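Local coordinates for protein membrane-bound protease PH1510 (Pyrococcus horikoshii OT3, PDB 3WWV) that is a membrane-bound serine protease cleaving preferentially near hydrophobic or aromatic residues, here represented by its C-terminal OB-fold domain, at residues M10-L21 with K43-D54. Residues are numbered along the deposited sequence; the frame is centred on the assembly and turned at random.
Sequences MIGLIGTVVEEL and KIEKGEKVRVVD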
ATOM      1  N   MET A  10       1.673  10.028  -2.294  1.00 25.46           N
ATOM      2  CA  MET A  10       1.716   8.941  -3.282  1.00 24.72           C
ATOM      3  C   MET A  10       1.220   7.594  -2.760  1.00 23.69           C
ATOM      4  O   MET A  10       0.639   6.815  -3.517  1.00 23.73           O
ATOM      5  CB  MET A  10       3.133   8.763  -3.854  1.00 24.72           C
ATOM      6  CG  MET A  10       3.736  10.001  -4.506  1.00 25.00           C
ATOM      7  SD  MET A  10       2.645  10.717  -5.735  1.00 25.84           S
ATOM      8  CE  MET A  10       2.634   9.458  -7.014  1.00 24.89           C
ATOM      9  N   ILE A  11       1.455   7.324  -1.480  1.00 21.18           N
ATOM     10  CA  ILE A  11       1.171   6.017  -0.918  1.00 20.80           C
ATOM     11  C   ILE A  11      -0.340   5.743  -0.877  1.00 21.32           C
ATOM     12  O   ILE A  11      -1.133   6.575  -0.432  1.00 21.03           O
ATOM     13  CB  ILE A  11       1.886   5.822   0.446  1.00 20.06           C
ATOM     14  CG1 ILE A  11       3.398   5.742   0.214  1.00 19.62           C
ATOM     15  CG2 ILE A  11       1.414   4.549   1.138  1.00 19.65           C
ATOM     16  CD1 ILE A  11       4.235   5.689   1.474  1.00 20.86           C
ATOM     17  N   GLY A  12      -0.735   4.582  -1.388  1.00 21.72           N
ATOM     18  CA  GLY A  12      -2.147   4.217  -1.444  1.00 21.35           C
ATOM     19  C   GLY A  12      -2.798   4.424  -2.794  1.00 21.82           C
ATOM     20  O   GLY A  12      -3.852   3.856  -3.057  1.00 21.90           O
ATOM     21  N   LEU A  13      -2.185   5.243  -3.651  1.00 22.72           N
ATOM     22  CA  LEU A  13      -2.740   5.509  -4.988  1.00 23.39           C
ATOM     23  C   LEU A  13      -2.635   4.300  -5.915  1.00 24.17           C
ATOM     24  O   LEU A  13      -1.770   3.435  -5.733  1.00 24.26           O
ATOM     25  CB  LEU A  13      -2.051   6.711  -5.653  1.00 23.13           C
ATOM     26  CG  LEU A  13      -2.294   8.100  -5.048  1.00 23.99           C
ATOM     27  CD1 LEU A  13      -1.499   9.169  -5.780  1.00 22.62           C
ATOM     28  CD2 LEU A  13      -3.776   8.455  -5.020  1.00 23.70           C
ATOM     29  N   ILE A  14      -3.511   4.261  -6.919  1.00 25.35           N
ATOM     30  CA  ILE A  14      -3.457   3.250  -7.968  1.00 26.21           C
ATOM     31  C   ILE A  14      -2.800   3.857  -9.212  1.00 25.81           C
ATOM     32  O   ILE A  14      -2.956   5.044  -9.492  1.00 26.48           O
ATOM     33  CB  ILE A  14      -4.860   2.649  -8.268  1.00 27.68           C
ATOM     34  CG1 ILE A  14      -4.745   1.285  -8.953  1.00 29.02           C
ATOM     35  CG2 ILE A  14      -5.714   3.610  -9.090  1.00 28.72           C
ATOM     36  CD1 ILE A  14      -6.060   0.527  -9.072  1.00 29.87           C
ATOM     37  N   GLY A  15      -2.035   3.040  -9.921  1.00 24.46           N
ATOM     38  CA  GLY A  15      -1.442   3.431 -11.189  1.00 23.64           C
ATOM     39  C   GLY A  15      -1.480   2.298 -12.199  1.00 24.02           C
ATOM     40  O   GLY A  15      -1.998   1.208 -11.926  1.00 23.55           O
ATOM     41  N   THR A  16      -0.929   2.554 -13.379  1.00 23.96           N
ATOM     42  CA  THR A  16      -0.921   1.561 -14.435  1.00 23.15           C
ATOM     43  C   THR A  16       0.500   1.461 -14.929  1.00 23.53           C
ATOM     44  O   THR A  16       1.166   2.485 -15.109  1.00 23.26           O
ATOM     45  CB  THR A  16      -1.854   1.982 -15.579  1.00 23.87           C
ATOM     46  OG1 THR A  16      -3.124   2.352 -15.032  1.00 24.45           O
ATOM     47  CG2 THR A  16      -2.059   0.848 -16.577  1.00 24.16           C
ATOM     48  N   VAL A  17       0.981   0.233 -15.106  1.00 23.24           N
ATOM     49  CA  VAL A  17       2.315   0.019 -15.645  1.00 22.81           C
ATOM     50  C   VAL A  17       2.327   0.496 -17.097  1.00 23.60           C
ATOM     51  O   VAL A  17       1.476   0.087 -17.891  1.00 24.61           O
ATOM     52  CB  VAL A  17       2.750  -1.460 -15.573  1.00 22.54           C
ATOM     53  CG1 VAL A  17       4.136  -1.638 -16.186  1.00 21.82           C
ATOM     54  CG2 VAL A  17       2.719  -1.986 -14.138  1.00 21.18           C
ATOM     55  N   VAL A  18       3.278   1.371 -17.424  1.00 24.07           N
ATOM     56  CA  VAL A  18       3.478   1.841 -18.793  1.00 25.09           C
ATOM     57  C   VAL A  18       4.747   1.233 -19.399  1.00 26.47           C
ATOM     58  O   VAL A  18       4.849   1.067 -20.613  1.00 26.99           O
ATOM     59  CB  VAL A  18       3.439   3.388 -18.905  1.00 25.26           C
ATOM     60  CG1 VAL A  18       2.051   3.905 -18.553  1.00 24.68           C
ATOM     61  CG2 VAL A  18       4.453   4.044 -17.982  1.00 25.58           C
ATOM     62  N   GLU A  19       5.693   0.864 -18.541  1.00 27.12           N
ATOM     63  CA  GLU A  19       6.855   0.089 -18.958  1.00 28.59           C
ATOM     64  C   GLU A  19       7.112  -1.018 -17.932  1.00 28.62           C
ATOM     65  O   GLU A  19       7.367  -0.734 -16.760  1.00 28.59           O
ATOM     66  CB  GLU A  19       8.084   0.994 -19.110  1.00 29.20           C
ATOM     67  CG  GLU A  19       9.362   0.244 -19.439  1.00 31.02           C
ATOM     68  CD  GLU A  19      10.560   1.166 -19.566  1.00 32.55           C
ATOM     69  OE1 GLU A  19      10.765   1.728 -20.663  1.00 34.90           O
ATOM     70  OE2 GLU A  19      11.299   1.321 -18.576  1.00 32.56           O
ATOM     71  N   GLU A  20       7.050  -2.269 -18.390  1.00 28.84           N
ATOM     72  CA  GLU A  20       7.118  -3.462 -17.530  1.00 29.40           C
ATOM     73  C   GLU A  20       8.058  -3.317 -16.338  1.00 28.70           C
ATOM     74  O   GLU A  20       9.215  -2.903 -16.489  1.00 28.09           O
ATOM     75  CB  GLU A  20       7.490  -4.712 -18.342  1.00 30.34           C
ATOM     76  CG  GLU A  20       7.429  -6.014 -17.558  1.00 31.46           C
ATOM     77  CD  GLU A  20       7.786  -7.228 -18.399  1.00 34.27           C
ATOM     78  OE1 GLU A  20       8.979  -7.396 -18.758  1.00 33.88           O
ATOM     79  OE2 GLU A  20       6.868  -8.033 -18.682  1.00 36.49           O
ATOM     80  N   LEU A  21       7.536  -3.672 -15.164  1.00 27.29           N
ATOM     81  CA  LEU A  21       8.305  -3.718 -13.922  1.00 27.21           C
ATOM     82  C   LEU A  21       8.994  -5.066 -13.801  1.00 27.99           C
ATOM     83  O   LEU A  21       8.345  -6.074 -13.532  1.00 28.19           O
ATOM     84  CB  LEU A  21       7.380  -3.494 -12.721  1.00 25.65           C
ATOM     85  CG  LEU A  21       7.026  -2.071 -12.309  1.00 24.24           C
ATOM     86  CD1 LEU A  21       6.651  -1.172 -13.478  1.00 23.62           C
ATOM     87  CD2 LEU A  21       5.909  -2.118 -11.297  1.00 22.84           C
ATOM     88  N   LYS A  43       8.219  -9.595 -11.786  1.00 37.35           N
ATOM     89  CA  LYS A  43       7.732  -9.001 -13.041  1.00 34.33           C
ATOM     90  C   LYS A  43       6.239  -8.624 -13.022  1.00 32.26           C
ATOM     91  O   LYS A  43       5.375  -9.486 -12.849  1.00 31.86           O
ATOM     92  CB  LYS A  43       8.011  -9.945 -14.221  1.00 33.92           C
ATOM     93  CG  LYS A  43       7.520  -9.442 -15.574  1.00 34.82           C
ATOM     94  CD  LYS A  43       7.494 -10.559 -16.606  1.00 37.58           C
ATOM     95  CE  LYS A  43       8.888 -10.835 -17.141  1.00 40.46           C
ATOM     96  NZ  LYS A  43       8.971 -12.163 -17.804  1.00 43.36           N
ATOM     97  N   ILE A  44       5.950  -7.337 -13.212  1.00 28.86           N
ATOM     98  CA  ILE A  44       4.580  -6.857 -13.403  1.00 27.65           C
ATOM     99  C   ILE A  44       4.444  -6.219 -14.795  1.00 27.55           C
ATOM    100  O   ILE A  44       5.185  -5.310 -15.143  1.00 26.45           O
ATOM    101  CB  ILE A  44       4.137  -5.882 -12.286  1.00 26.22           C
ATOM    102  CG1 ILE A  44       4.332  -6.524 -10.902  1.00 24.96           C
ATOM    103  CG2 ILE A  44       2.687  -5.457 -12.488  1.00 25.31           C
ATOM    104  CD1 ILE A  44       3.965  -5.620  -9.740  1.00 24.66           C
ATOM    105  N   GLU A  45       3.482  -6.710 -15.572  1.00 29.29           N
ATOM    106  CA  GLU A  45       3.394  -6.436 -17.015  1.00 30.76           C
ATOM    107  C   GLU A  45       2.784  -5.081 -17.358  1.00 30.35           C
ATOM    108  O   GLU A  45       2.061  -4.491 -16.558  1.00 29.40           O
ATOM    109  CB  GLU A  45       2.593  -7.542 -17.723  1.00 31.77           C
ATOM    110  CG  GLU A  45       3.194  -8.948 -17.651  1.00 35.01           C
ATOM    111  CD  GLU A  45       2.897  -9.698 -16.342  1.00 36.76           C
ATOM    112  OE1 GLU A  45       2.266  -9.131 -15.418  1.00 36.49           O
ATOM    113  OE2 GLU A  45       3.301 -10.877 -16.238  1.00 37.74           O
ATOM    114  N   LYS A  46       3.073  -4.610 -18.569  1.00 30.18           N
ATOM    115  CA  LYS A  46       2.502  -3.384 -19.111  1.00 30.58           C
ATOM    116  C   LYS A  46       0.968  -3.441 -19.113  1.00 29.20           C
ATOM    117  O   LYS A  46       0.370  -4.457 -19.481  1.00 28.94           O
ATOM    118  CB  LYS A  46       3.053  -3.159 -20.521  1.00 34.13           C
ATOM    119  CG  LYS A  46       2.522  -1.946 -21.269  1.00 38.80           C
ATOM    120  CD  LYS A  46       3.097  -1.925 -22.680  1.00 43.61           C
ATOM    121  CE  LYS A  46       2.367  -0.933 -23.580  1.00 48.65           C
ATOM    122  NZ  LYS A  46       2.871   0.461 -23.419  1.00 51.10           N
ATOM    123  N   GLY A  47       0.335  -2.354 -18.684  1.00 27.05           N
ATOM    124  CA  GLY A  47      -1.116  -2.305 -18.600  1.00 25.71           C
ATOM    125  C   GLY A  47      -1.702  -2.777 -17.279  1.00 25.75           C
ATOM    126  O   GLY A  47      -2.847  -2.468 -16.981  1.00 25.54           O
ATOM    127  N   GLU A  48      -0.932  -3.527 -16.489  1.00 26.34           N
ATOM    128  CA  GLU A  48      -1.406  -3.996 -15.171  1.00 28.28           C
ATOM    129  C   GLU A  48      -1.631  -2.831 -14.199  1.00 25.74           C
ATOM    130  O   GLU A  48      -0.924  -1.829 -14.236  1.00 24.25           O
ATOM    131  CB  GLU A  48      -0.440  -5.022 -14.549  1.00 29.94           C
ATOM    132  CG  GLU A  48      -0.217  -6.287 -15.372  1.00 34.83           C
ATOM    133  CD  GLU A  48      -1.262  -7.372 -15.137  1.00 39.41           C
ATOM    134  OE1 GLU A  48      -1.703  -8.010 -16.132  1.00 41.41           O
ATOM    135  OE2 GLU A  48      -1.630  -7.605 -13.957  1.00 41.67           O
ATOM    136  N   LYS A  49      -2.644  -2.976 -13.355  1.00 26.06           N
ATOM    137  CA  LYS A  49      -2.921  -2.032 -12.269  1.00 25.83           C
ATOM    138  C   LYS A  49      -2.072  -2.340 -11.030  1.00 23.88           C
ATOM    139  O   LYS A  49      -1.974  -3.484 -10.599  1.00 23.31           O
ATOM    140  CB  LYS A  49      -4.410  -2.069 -11.903  1.00 27.32           C
ATOM    141  CG  LYS A  49      -5.352  -1.746 -13.052  1.00 28.89           C
ATOM    142  CD  LYS A  49      -5.150  -0.327 -13.563  1.00 32.07           C
ATOM    143  CE  LYS A  49      -5.888  -0.110 -14.882  1.00 35.23           C
ATOM    144  NZ  LYS A  49      -5.580   1.214 -15.499  1.00 35.05           N
ATOM    145  N   VAL A  50      -1.460  -1.311 -10.460  1.00 23.08           N
ATOM    146  CA  VAL A  50      -0.636  -1.471  -9.261  1.00 22.52           C
ATOM    147  C   VAL A  50      -1.068  -0.513  -8.160  1.00 23.34           C
ATOM    148  O   VAL A  50      -1.692   0.529  -8.424  1.00 24.39           O
ATOM    149  CB  VAL A  50       0.876  -1.247  -9.549  1.00 22.50           C
ATOM    150  CG1 VAL A  50       1.457  -2.383 -10.380  1.00 22.29           C
ATOM    151  CG2 VAL A  50       1.126   0.097 -10.215  1.00 22.53           C
ATOM    152  N   ARG A  51      -0.700  -0.859  -6.928  1.00 23.12           N
ATOM    153  CA  ARG A  51      -0.979  -0.044  -5.754  1.00 22.55           C
ATOM    154  C   ARG A  51       0.339   0.504  -5.210  1.00 20.95           C
ATOM    155  O   ARG A  51       1.293  -0.248  -5.076  1.00 20.17           O
ATOM    156  CB  ARG A  51      -1.624  -0.930  -4.689  1.00 24.51           C
ATOM    157  CG  ARG A  51      -2.261  -0.182  -3.525  1.00 26.90           C
ATOM    158  CD  ARG A  51      -3.773  -0.210  -3.641  1.00 29.07           C
ATOM    159  NE  ARG A  51      -4.303   1.088  -4.009  1.00 32.50           N
ATOM    160  CZ  ARG A  51      -5.552   1.311  -4.406  1.00 33.50           C
ATOM    161  NH1 ARG A  51      -6.414   0.311  -4.522  1.00 33.96           N
ATOM    162  NH2 ARG A  51      -5.933   2.541  -4.704  1.00 34.08           N
ATOM    163  N   VAL A  52       0.392   1.790  -4.876  1.00 19.75           N
ATOM    164  CA  VAL A  52       1.617   2.380  -4.324  1.00 20.34           C
ATOM    165  C   VAL A  52       1.696   2.123  -2.810  1.00 20.73           C
ATOM    166  O   VAL A  52       0.812   2.551  -2.073  1.00 21.63           O
ATOM    167  CB  VAL A  52       1.728   3.900  -4.623  1.00 20.05           C
ATOM    168  CG1 VAL A  52       3.100   4.431  -4.221  1.00 19.65           C
ATOM    169  CG2 VAL A  52       1.459   4.198  -6.097  1.00 19.73           C
ATOM    170  N   VAL A  53       2.741   1.431  -2.353  1.00 20.49           N
ATOM    171  CA  VAL A  53       2.840   1.024  -0.941  1.00 21.40           C
ATOM    172  C   VAL A  53       3.956   1.724  -0.164  1.00 23.04           C
ATOM    173  O   VAL A  53       3.928   1.762   1.077  1.00 23.83           O
ATOM    174  CB  VAL A  53       2.950  -0.516  -0.760  1.00 21.42           C
ATOM    175  CG1 VAL A  53       1.704  -1.210  -1.303  1.00 20.84           C
ATOM    176  CG2 VAL A  53       4.209  -1.076  -1.418  1.00 21.26           C
ATOM    177  N   ASP A  54       4.931   2.274  -0.887  1.00 24.05           N
ATOM    178  CA  ASP A  54       6.068   2.978  -0.281  1.00 25.28           C
ATOM    179  C   ASP A  54       6.769   3.820  -1.333  1.00 25.50           C
ATOM    180  O   ASP A  54       6.386   3.808  -2.499  1.00 23.95           O
ATOM    181  CB  ASP A  54       7.063   1.978   0.319  1.00 27.41           C
ATOM    182  CG  ASP A  54       7.936   2.583   1.403  1.00 29.82           C
ATOM    183  OD1 ASP A  54       7.774   3.773   1.768  1.00 31.23           O
ATOM    184  OD2 ASP A  54       8.806   1.848   1.902  1.00 32.45           O
TER
HETATM  185  O   HOH W   1       4.667  -6.235 -20.304  1.00 30.51           O
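Arg51 reaches across to Gly12, in the turn leading into the neighbouring strand. Arg51 and Ile14, a non-hydrogen-bonded pair, point to one face. Arg51 CB and CG meet nothing across the contact; with CG anti to the backbone N (chi1 -167°), bends at chi2 and chi3 carry CD to 4.1 Å from Gly12 O. NE and NH2 then both donate to that oxygen, each at 3.0 Å. NH2 lies in the carbonyl plane, NE above it, and both bonds are well bent. Ile14 CB rests over one guanidinium face, 3.7 Å from NH2, while NH1 turns to a salt bridge with Glu65. A leucine in place of Arg51 would probably leave Gly12 O without either donor and Glu65 without its charged mate.

Glycine suits position 12 because its positive phi, in the type II turn 10-13, would jam a side chain against the preceding carbonyl; Gly47 answers the same need in turn 45-48. Between the turns, Gly15 and Val50 form a hydrogen-bonded antiparallel pair, and Val17 N bonds to Glu48 O. Lys49 runs alongside Thr16, its NZ donating to Thr16 OG1 at 2.7 Å. On the other face branched apolar residues fill the interior: Val17 CG2 meets Ile44 CG2 at 3.8 Å and Val50 CG1 at 4.0 Å, and Val50 also packs on Val62. Beyond the corner at Val18, Leu21 and Ile44 exchange two backbone bonds. Pairing strands 14-19 and 49-56, first and fourth in sequence but the two ends of the 1-2-3-5-4 order, closes the sheet, as in the OB-fold barrel.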